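Local coordinates for protein putative Zn-dependent exopeptidase (Bacteroides vulgatus ATCC 8482, PDB 3GUX) that probably removes amino-terminal residues from peptides as a zinc-dependent exopeptidase of peptidase family M28, at residues A26-A29 and Y30-Q34; V302-T305 and V306-I310. All blocks are in the same frame, centred on the assembly; numbering follows the deposited sequence.

Contact 1 (A26-A29 and Y30-Q34); sequences ADSA and YQYIQ
Ala26 O accepts the N-H of Tyr30 at 2.9 Å from Tyr30 N, one of four successive i to i+4 backbone bonds that wind the first turns of alpha-helix 26-37. In the same turn the N-H of Ser28 is taken by OD1 of Asp25, just before the helix. The next carbonyls serve Gln31, Tyr32 and Ile33 in order; for the last two the donor nitrogen lies in the carbonyl plane, whereas Tyr30 N stands 30° out of that of Ala26.

Tyr32 folds back over Ser28: with CG anti to its own carbonyl carbon (chi1 -57°), the ring slides over Ser28 O, which sits 3.3 Å above one face, toward the rim. Ser28 O thus accepts the N-H of Tyr32 while lying against the ring face of the same residue. Further out, Ser28 OG comes within 3.4 Å of Tyr32 CE2 and hydrogen-bonds to Glu139 on helix 131-146, which also packs against Tyr32 through Leu138 and Arg142.

On another side, Asp27 and Gln31 run alongside each other in the same direction, their carboxylate and amide planes 71° apart in the Asp27 conformer described. In that conformer Asp27 OD1 makes a salt bridge to Arg296, and the same guanidinium lies in a cation-pi contact with Tyr30, so one arginine of helix 296-311 holds two residues of this turn. The aliphatic part of Gln31 stays close to the backbone, CG lying 3.3 Å from Asp27 O. Buried Ala29 and Ile33 lie on the inner side of the helix, where Ile33 CG1 rests 3.3 Å from Ala29 O.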
# COMPACT_ATOMS: atom_id res chain seq x y z
N ALA A 26 -0.35 14.52 -7.51
CA ALA A 26 0.31 14.60 -6.21
C ALA A 26 -0.37 15.56 -5.22
O ALA A 26 -0.29 15.29 -3.99
CB ALA A 26 1.79 14.94 -6.37
N ASP A 27 -1.01 16.64 -5.69
CA ASP A 27 -1.72 17.52 -4.75
C ASP A 27 -2.97 16.82 -4.19
O ASP A 27 -3.33 17.04 -3.05
CB ASP A 27 -2.12 18.87 -5.35
CG ASP A 27 -2.61 19.83 -4.29
OD1 ASP A 27 -1.90 20.02 -3.28
OD2 ASP A 27 -3.71 20.40 -4.46
N SER A 28 -3.62 15.99 -5.00
CA SER A 28 -4.74 15.19 -4.56
C SER A 28 -4.27 14.20 -3.47
O SER A 28 -4.86 14.15 -2.42
CB SER A 28 -5.39 14.49 -5.74
OG SER A 28 -6.54 13.79 -5.35
N ALA A 29 -3.16 13.48 -3.72
CA ALA A 29 -2.61 12.53 -2.74
C ALA A 29 -2.24 13.27 -1.45
O ALA A 29 -2.54 12.81 -0.37
CB ALA A 29 -1.40 11.73 -3.29
N TYR A 30 -1.63 14.45 -1.59
CA TYR A 30 -1.26 15.29 -0.45
C TYR A 30 -2.48 15.60 0.43
O TYR A 30 -2.41 15.48 1.65
CB TYR A 30 -0.60 16.59 -0.94
CG TYR A 30 -0.02 17.46 0.16
CD1 TYR A 30 -0.81 18.32 0.89
CD2 TYR A 30 1.33 17.39 0.48
CE1 TYR A 30 -0.27 19.09 1.89
CE2 TYR A 30 1.88 18.17 1.46
CZ TYR A 30 1.08 19.00 2.16
OH TYR A 30 1.62 19.77 3.17
N GLN A 31 -3.59 15.98 -0.20
CA GLN A 31 -4.81 16.26 0.55
C GLN A 31 -5.40 15.04 1.29
O GLN A 31 -5.92 15.19 2.41
CB GLN A 31 -5.86 16.90 -0.36
CG GLN A 31 -5.46 18.28 -0.90
CD GLN A 31 -5.02 19.26 0.18
OE1 GLN A 31 -4.13 20.07 -0.06
NE2 GLN A 31 -5.64 19.19 1.37
N TYR A 32 -5.31 13.86 0.66
CA TYR A 32 -5.75 12.63 1.33
C TYR A 32 -4.87 12.35 2.54
O TYR A 32 -5.33 11.85 3.53
CB TYR A 32 -5.78 11.41 0.38
CG TYR A 32 -6.64 11.59 -0.85
CD1 TYR A 32 -7.89 12.21 -0.80
CD2 TYR A 32 -6.22 11.09 -2.07
CE1 TYR A 32 -8.67 12.36 -1.95
CE2 TYR A 32 -6.99 11.23 -3.21
CZ TYR A 32 -8.20 11.86 -3.13
OH TYR A 32 -8.93 12.00 -4.27
N ILE A 33 -3.59 12.69 2.45
CA ILE A 33 -2.70 12.56 3.59
C ILE A 33 -3.12 13.54 4.69
O ILE A 33 -3.23 13.14 5.87
CB ILE A 33 -1.23 12.73 3.21
CG1 ILE A 33 -0.84 11.60 2.25
CG2 ILE A 33 -0.37 12.78 4.52
CD1 ILE A 33 0.48 11.74 1.52
N GLN A 34 -3.37 14.79 4.31
CA GLN A 34 -3.75 15.81 5.27
C GLN A 34 -5.08 15.47 5.98
O GLN A 34 -5.21 15.69 7.18
CB GLN A 34 -3.80 17.17 4.57
CG GLN A 34 -4.18 18.33 5.49
CD GLN A 34 -3.14 18.59 6.53
OE1 GLN A 34 -2.04 19.03 6.21
NE2 GLN A 34 -3.46 18.28 7.80

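Contact 2 (V302-T305 and V306-I310); sequences VGQT and VMDVI
Regular i to i+4 bonds carry the backbone from Val302 to Val309 along helix 296-311, the straightest of them running from Asp308 N to Gln304 O at 2.9 Å with an N-H...O angle of 169°. One turn apart, the side chains of these same two residues meet again. Gln304 NE2 gives a hydrogen to Asp308 OD2 at 3.1 Å; the acceptor lies almost in the amide plane, while the N-H reaches the oxygen on its syn side, 30° out of the carboxylate plane. Gln304 gets there because its chain leaves anti to the backbone N and then bends at chi2 (60°).

Its amide is gripped from both ends: OE1 accepts from Lys300 NZ and Phe24 N, and NE2 also gives to Pro22 O. Asp308 OD1 in turn takes the N-H of Ala21. With an alanine here, Asp308 OD2 would probably lose the amide that joins it to Phe24 N and Pro22 O, leaving those loop atoms without that mate.

The other flanks are mostly apolar. Thr305 CG2 and Val309 CG2 meet at 4.3 Å, facing helix 223-236, while Thr305 OG1 bonds back to Ala301 O. Met307, a selenomethionine, brings CG to 3.1 Å from Gly303 O, and its side chain touches Ile140 and Gln143 of helix 131-146. With Val302 and Val309 touching strand 198-203, this is a helix buried against the central mixed sheet, as expected of the three-layer alpha/beta/alpha, phosphorylase/hydrolase-like fold.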
# COMPACT_ATOMS: atom_id res chain seq x y z
N VAL A 302 6.57 8.36 -6.51
CA VAL A 302 6.08 7.05 -6.09
C VAL A 302 4.79 6.68 -6.80
O VAL A 302 4.66 5.59 -7.37
CB VAL A 302 5.86 6.98 -4.57
CG1 VAL A 302 5.18 5.63 -4.17
CG2 VAL A 302 7.21 7.15 -3.88
N GLY A 303 3.84 7.59 -6.77
CA GLY A 303 2.54 7.34 -7.35
C GLY A 303 2.62 7.10 -8.84
O GLY A 303 2.02 6.14 -9.35
N GLN A 304 3.37 7.93 -9.57
CA GLN A 304 3.43 7.76 -11.03
C GLN A 304 4.12 6.46 -11.42
O GLN A 304 3.73 5.80 -12.42
CB GLN A 304 4.15 8.92 -11.72
CG GLN A 304 3.86 9.00 -13.24
CD GLN A 304 2.38 9.19 -13.49
OE1 GLN A 304 1.80 10.15 -12.99
NE2 GLN A 304 1.76 8.27 -14.26
N THR A 305 5.18 6.12 -10.68
CA THR A 305 5.94 4.89 -10.95
C THR A 305 5.01 3.70 -10.76
O THR A 305 4.95 2.85 -11.62
CB THR A 305 7.19 4.76 -10.05
OG1 THR A 305 8.12 5.78 -10.41
CG2 THR A 305 7.87 3.35 -10.15
N VAL A 306 4.24 3.69 -9.67
CA VAL A 306 3.30 2.59 -9.42
C VAL A 306 2.26 2.50 -10.54
O VAL A 306 1.97 1.41 -11.01
CB VAL A 306 2.64 2.63 -8.01
CG1 VAL A 306 1.52 1.58 -7.88
CG2 VAL A 306 3.68 2.35 -6.95
N MSE A 307 1.76 3.62 -11.01
CA MSE A 307 0.78 3.54 -12.10
C MSE A 307 1.38 3.07 -13.41
O MSE A 307 0.81 2.19 -14.05
CB MSE A 307 0.08 4.86 -12.28
CG MSE A 307 -0.51 5.25 -10.99
SE MSE A 307 -1.86 6.46 -11.24
CE MSE A 307 -3.14 5.08 -11.39
N ASP A 308 2.54 3.58 -13.79
CA ASP A 308 3.17 3.13 -15.05
C ASP A 308 3.55 1.65 -14.96
O ASP A 308 3.50 0.96 -15.96
CB ASP A 308 4.37 4.01 -15.46
CG ASP A 308 3.95 5.27 -16.21
OD1 ASP A 308 3.86 5.21 -17.45
OD2 ASP A 308 3.74 6.32 -15.58
N VAL A 309 3.91 1.17 -13.76
CA VAL A 309 4.20 -0.23 -13.58
C VAL A 309 2.90 -1.02 -13.77
O VAL A 309 2.84 -1.88 -14.64
CB VAL A 309 4.85 -0.55 -12.23
CG1 VAL A 309 4.80 -2.06 -11.92
CG2 VAL A 309 6.28 -0.07 -12.22
N ILE A 310 1.85 -0.66 -13.03
CA ILE A 310 0.62 -1.47 -13.06
C ILE A 310 -0.14 -1.38 -14.35
O ILE A 310 -0.71 -2.38 -14.75
CB ILE A 310 -0.36 -1.24 -11.83
CG1 ILE A 310 -1.12 0.08 -11.91
CG2 ILE A 310 0.39 -1.37 -10.51
CD1 ILE A 310 -1.97 0.31 -10.67

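How the contacts relate
Contact 1 lies near the N-terminal end of the modelled chain and contact 2 near its C-terminal end, yet their centres are 16 Å apart and their nearest atoms about 7 Å. They do not touch directly; the start of helix 296-311 bridges them. Lys300 packs on Ala26 of contact 1 and also bonds to the amide of Gln304 in contact 2, and Leu299 meets Tyr30 and Ile33. Phe24, just ahead of helix 26-37, touches Ala29 with its side chain and gives its backbone N-H to Gln304. Both helices also contact helix 131-146. The first and last helices thus bring the two ends of the modelled chain together on the alpha/beta fold.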